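Local coordinates for protein putative hexose oxidase (Nonomuraea sp. ATCC 39727, PDB 5AWV) that binds FAD, held covalently at two residues, and probably oxidises a sugar of teicoplanin-type glycopeptide antibiotics as a flavin-dependent hexose oxidase, at residues P167-Q171 with Y288-W292; P246-T252 with P345-W350. The contacts are given in a common frame with arbitrary orientation. Residues are numbered along the deposited sequence.

Contact 1 of 2, residues P167-Q171 with Y288-W292; sequences PLSRQ and YTGLW
Residues P167-Q171 run from a turn into a short helix (169-172). Residues Y288-W292 leave a 3-10 turn (288-290), with L291 N bonded to Y288 O at 3.0 Å, and enter strand 291-298. The CA atoms of P167 and W292 lie 5.7 Å apart, and those of Q171 and T289 4.8 Å. No direct backbone hydrogen bond joins the segments. A water bridges them, donating to P167 O and T289 O, each at 2.9 Å. R170 points its CB toward segment 288-292, with chi1 m, chi2 t and chi3 p. Its NE donates to L291 O at 2.7 Å and its NH2 to Y288 O at 3.0 Å, both carbonyls near the guanidinium plane. The guanidinium also hydrogen-bonds N281 O, Y403 O and S282 OG. W292 (chi1 t, chi2 85°) offers a ring face to P167 in a CH-pi contact, with P167 CA 3.8 Å from the five-membered ring centroid. P167 packs on V150, an FAD-binding residue, and W292 on the bound glycopeptide. The contact joins the FAD-binding part to the seven-stranded antiparallel sheet, consistent with a place by the active site. R170 bonds mostly carbonyls, with no acid across the contact; the water and CH-pi contact complete the join.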
# COMPACT_ATOMS: atom_id res chain seq x y z
N PRO A 167 0.80 1.66 -11.91
CA PRO A 167 0.92 1.89 -13.37
C PRO A 167 -0.22 2.61 -14.01
O PRO A 167 0.01 3.25 -15.03
CB PRO A 167 1.08 0.46 -13.94
CG PRO A 167 1.73 -0.30 -12.79
CD PRO A 167 1.05 0.25 -11.56
N LEU A 168 -1.44 2.58 -13.47
CA LEU A 168 -2.52 3.30 -14.04
C LEU A 168 -2.71 4.74 -13.51
O LEU A 168 -3.68 5.47 -13.91
CB LEU A 168 -3.83 2.57 -13.91
CG LEU A 168 -4.01 1.18 -14.54
CD1 LEU A 168 -5.45 0.72 -14.37
CD2 LEU A 168 -3.65 1.24 -15.99
N SER A 169 -1.87 5.16 -12.60
CA SER A 169 -1.99 6.50 -12.00
C SER A 169 -1.81 7.67 -13.00
O SER A 169 -2.46 8.74 -12.85
CB SER A 169 -1.14 6.65 -10.74
OG SER A 169 -1.62 5.75 -9.81
N ARG A 170 -0.98 7.50 -14.03
CA ARG A 170 -0.87 8.53 -15.05
C ARG A 170 -2.18 8.74 -15.82
O ARG A 170 -2.48 9.87 -16.22
CB ARG A 170 0.33 8.30 -15.99
CG ARG A 170 1.67 8.59 -15.30
CD ARG A 170 2.84 7.94 -16.04
NE ARG A 170 2.93 8.36 -17.45
CZ ARG A 170 3.55 9.45 -17.89
NH1 ARG A 170 4.16 10.27 -17.03
NH2 ARG A 170 3.68 9.66 -19.21
N GLN A 171 -2.96 7.67 -15.95
CA GLN A 171 -4.23 7.72 -16.67
C GLN A 171 -5.33 8.12 -15.72
O GLN A 171 -6.20 8.84 -16.11
CB GLN A 171 -4.49 6.34 -17.30
CG GLN A 171 -5.71 6.25 -18.19
CD GLN A 171 -5.74 4.96 -19.07
OE1 GLN A 171 -4.96 3.99 -18.88
NE2 GLN A 171 -6.63 4.94 -20.00
N TYR A 288 0.55 10.41 -23.66
CA TYR A 288 1.32 9.42 -22.90
C TYR A 288 0.80 9.19 -21.45
O TYR A 288 1.45 8.43 -20.73
CB TYR A 288 2.79 9.82 -22.85
CG TYR A 288 3.49 9.78 -24.22
CD1 TYR A 288 3.92 8.57 -24.80
CD2 TYR A 288 3.68 10.96 -24.93
CE1 TYR A 288 4.54 8.56 -26.03
CE2 TYR A 288 4.25 10.98 -26.19
CZ TYR A 288 4.69 9.77 -26.74
OH TYR A 288 5.31 9.84 -27.96
N THR A 289 -0.36 9.78 -21.07
CA THR A 289 -1.01 9.41 -19.83
C THR A 289 -1.36 7.90 -19.79
O THR A 289 -1.43 7.31 -18.70
CB THR A 289 -2.29 10.19 -19.52
OG1 THR A 289 -3.18 10.07 -20.62
CG2 THR A 289 -2.00 11.63 -19.25
N GLY A 290 -1.55 7.29 -20.97
CA GLY A 290 -1.77 5.83 -21.11
C GLY A 290 -0.51 4.93 -21.10
O GLY A 290 -0.63 3.69 -21.21
N LEU A 291 0.65 5.52 -20.83
CA LEU A 291 1.93 4.80 -20.76
C LEU A 291 2.54 4.93 -19.38
O LEU A 291 2.48 6.01 -18.70
CB LEU A 291 2.93 5.40 -21.78
CG LEU A 291 4.32 4.76 -21.89
CD1 LEU A 291 4.92 4.81 -23.30
CD2 LEU A 291 5.32 5.35 -20.89
N TRP A 292 3.15 3.87 -18.97
CA TRP A 292 3.93 3.84 -17.77
C TRP A 292 5.15 2.96 -17.94
O TRP A 292 5.14 1.95 -18.63
CB TRP A 292 3.07 3.26 -16.63
CG TRP A 292 3.83 3.13 -15.31
CD1 TRP A 292 4.02 4.09 -14.34
CD2 TRP A 292 4.42 1.95 -14.81
NE1 TRP A 292 4.74 3.59 -13.31
CE2 TRP A 292 4.99 2.26 -13.55
CE3 TRP A 292 4.54 0.65 -15.31
CZ2 TRP A 292 5.72 1.34 -12.81
CZ3 TRP A 292 5.30 -0.28 -14.58
CH2 TRP A 292 5.84 0.05 -13.32
O HOH W 1 -1.27 5.14 -16.83

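Contact 2 of 2, residues P246-T252 with P345-W350; sequences PPATLLT and PIEQRW
This is an antiparallel strand pairing at one edge of this chain's seven-stranded sheet, between outermost strand 340-349 and strand 249-257. Strands 249-252 and 346-349 approach to 4.5 Å between axes, with 149° between their N-to-C directions. T249-R349 and L251-E347 are non-hydrogen-bonded pairs; L250-Q348 and T252-I346 are hydrogen-bonded. The ladder comprises L250 N to Q348 O (2.8 Å), Q348 N to L250 O (2.7 Å), T252 N to I346 O (2.9 Å) and I346 N to T252 O (3.0 Å). W350 N to A248 O (3.0 Å) extends it. One face carries T249, L251, E347 and R349, where T249 OG1 donates to E347 OE1 at 2.9 Å. The other carries L250, T252, I346 and Q348, where Q348 NE2 donates to T252 OG1 at 3.0 Å. W350 takes P246 over its face in a CH-pi contact, with P246 CB 3.5 Å from the five-membered ring centroid. L250 CD1 meets the ring edge, 4.1 Å from W350 CE3. The pairing closes that edge and faces the second subunit, whose N44 bonds R349 NE and W350 O. Strand 309-316 pairs with the other edge of strand 249-257, while helix 322-334 packs against L251 and P345.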
# COMPACT_ATOMS: atom_id res chain seq x y z
N PRO A 246 -10.72 -0.58 -16.37
CA PRO A 246 -9.34 -0.89 -16.84
C PRO A 246 -9.28 -1.08 -18.37
O PRO A 246 -10.29 -1.31 -19.04
CB PRO A 246 -9.01 -2.22 -16.10
CG PRO A 246 -10.33 -2.90 -16.06
CD PRO A 246 -11.35 -1.78 -15.79
N PRO A 247 -8.09 -0.93 -18.93
CA PRO A 247 -7.94 -1.26 -20.33
C PRO A 247 -8.21 -2.78 -20.53
O PRO A 247 -7.75 -3.59 -19.70
CB PRO A 247 -6.46 -0.98 -20.62
CG PRO A 247 -5.86 -0.65 -19.35
CD PRO A 247 -6.88 -0.40 -18.32
N ALA A 248 -8.86 -3.13 -21.62
CA ALA A 248 -9.02 -4.54 -21.99
C ALA A 248 -7.68 -5.24 -22.17
O ALA A 248 -7.49 -6.37 -21.68
CB ALA A 248 -9.80 -4.63 -23.27
N THR A 249 -6.72 -4.52 -22.79
CA THR A 249 -5.40 -5.05 -23.07
C THR A 249 -4.33 -3.98 -22.97
O THR A 249 -4.63 -2.79 -23.10
CB THR A 249 -5.30 -5.65 -24.49
OG1 THR A 249 -5.53 -4.64 -25.40
CG2 THR A 249 -6.35 -6.72 -24.75
N LEU A 250 -3.12 -4.45 -22.65
CA LEU A 250 -1.92 -3.65 -22.55
C LEU A 250 -0.91 -4.13 -23.58
O LEU A 250 -0.79 -5.36 -23.82
CB LEU A 250 -1.32 -3.80 -21.16
CG LEU A 250 -2.23 -3.30 -20.02
CD1 LEU A 250 -1.73 -3.88 -18.70
CD2 LEU A 250 -2.27 -1.78 -19.92
N LEU A 251 -0.24 -3.18 -24.20
CA LEU A 251 1.01 -3.51 -24.87
C LEU A 251 2.18 -3.35 -23.93
O LEU A 251 2.36 -2.32 -23.27
CB LEU A 251 1.10 -2.59 -26.12
CG LEU A 251 1.85 -2.95 -27.38
CD1 LEU A 251 1.43 -4.32 -27.93
CD2 LEU A 251 1.58 -1.85 -28.42
N THR A 252 2.98 -4.38 -23.81
CA THR A 252 4.08 -4.43 -22.88
C THR A 252 5.44 -4.76 -23.54
O THR A 252 5.51 -5.49 -24.53
CB THR A 252 3.82 -5.45 -21.77
OG1 THR A 252 3.77 -6.77 -22.33
CG2 THR A 252 2.43 -5.15 -21.05
N PRO A 345 7.21 -6.11 -28.71
CA PRO A 345 6.14 -5.99 -27.69
C PRO A 345 5.10 -7.15 -27.72
O PRO A 345 4.84 -7.71 -28.76
CB PRO A 345 5.43 -4.69 -28.04
CG PRO A 345 6.02 -4.22 -29.31
CD PRO A 345 7.09 -5.14 -29.80
N ILE A 346 4.48 -7.40 -26.57
CA ILE A 346 3.46 -8.41 -26.40
C ILE A 346 2.17 -7.71 -25.95
O ILE A 346 2.19 -6.82 -25.10
CB ILE A 346 3.99 -9.38 -25.34
CG1 ILE A 346 5.19 -10.14 -25.92
CG2 ILE A 346 2.95 -10.39 -24.94
CD1 ILE A 346 5.96 -10.97 -24.89
N GLU A 347 1.04 -8.10 -26.51
CA GLU A 347 -0.26 -7.60 -26.06
C GLU A 347 -0.79 -8.54 -24.98
O GLU A 347 -0.76 -9.75 -25.16
CB GLU A 347 -1.22 -7.47 -27.22
CG GLU A 347 -2.54 -6.86 -26.82
CD GLU A 347 -3.36 -6.35 -27.98
OE1 GLU A 347 -4.50 -5.89 -27.76
OE2 GLU A 347 -2.87 -6.40 -29.12
N GLN A 348 -1.08 -8.01 -23.80
CA GLN A 348 -1.60 -8.85 -22.67
C GLN A 348 -2.96 -8.38 -22.21
O GLN A 348 -3.19 -7.20 -22.12
CB GLN A 348 -0.68 -8.72 -21.48
CG GLN A 348 0.76 -8.98 -21.84
CD GLN A 348 1.57 -9.34 -20.64
OE1 GLN A 348 1.33 -10.38 -20.04
NE2 GLN A 348 2.50 -8.51 -20.27
N ARG A 349 -3.84 -9.31 -21.84
CA ARG A 349 -5.13 -8.96 -21.34
C ARG A 349 -5.00 -8.50 -19.87
O ARG A 349 -4.14 -8.96 -19.15
CB ARG A 349 -6.08 -10.16 -21.37
CG ARG A 349 -6.29 -10.82 -22.74
CD ARG A 349 -7.42 -11.85 -22.58
NE ARG A 349 -7.16 -12.88 -21.55
CZ ARG A 349 -6.43 -13.98 -21.71
NH1 ARG A 349 -5.80 -14.23 -22.85
NH2 ARG A 349 -6.24 -14.79 -20.70
N TRP A 350 -5.91 -7.65 -19.46
CA TRP A 350 -5.97 -7.23 -18.09
C TRP A 350 -6.16 -8.43 -17.16
O TRP A 350 -7.03 -9.30 -17.39
CB TRP A 350 -7.12 -6.26 -17.93
CG TRP A 350 -7.21 -5.66 -16.59
CD1 TRP A 350 -8.11 -5.95 -15.56
CD2 TRP A 350 -6.37 -4.66 -16.12
NE1 TRP A 350 -7.86 -5.14 -14.46
CE2 TRP A 350 -6.76 -4.38 -14.76
CE3 TRP A 350 -5.24 -4.05 -16.65
CZ2 TRP A 350 -6.10 -3.44 -13.98
CZ3 TRP A 350 -4.59 -3.09 -15.86
CH2 TRP A 350 -5.00 -2.82 -14.55

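Overall arrangement
Both contacts reach the same seven-stranded antiparallel sheet, on the same side of the chain's centre, with their own centres about 13 Å apart. Contact 1 is partly buried, close to FAD and the bound glycopeptide. It ties a turn and short helix to the start of an inner strand through an arginine, a water and one proline-tryptophan contact. Contact 2 is a surface contact that pairs two strands by a regular backbone ladder and borders the second subunit. Each has a CH-pi contact between a proline and a tryptophan. The two meet directly, L168 CD1 packing 3.6 Å from W350 CH2. Strand 309-316 connects them further, since Q314 touches side chains of both.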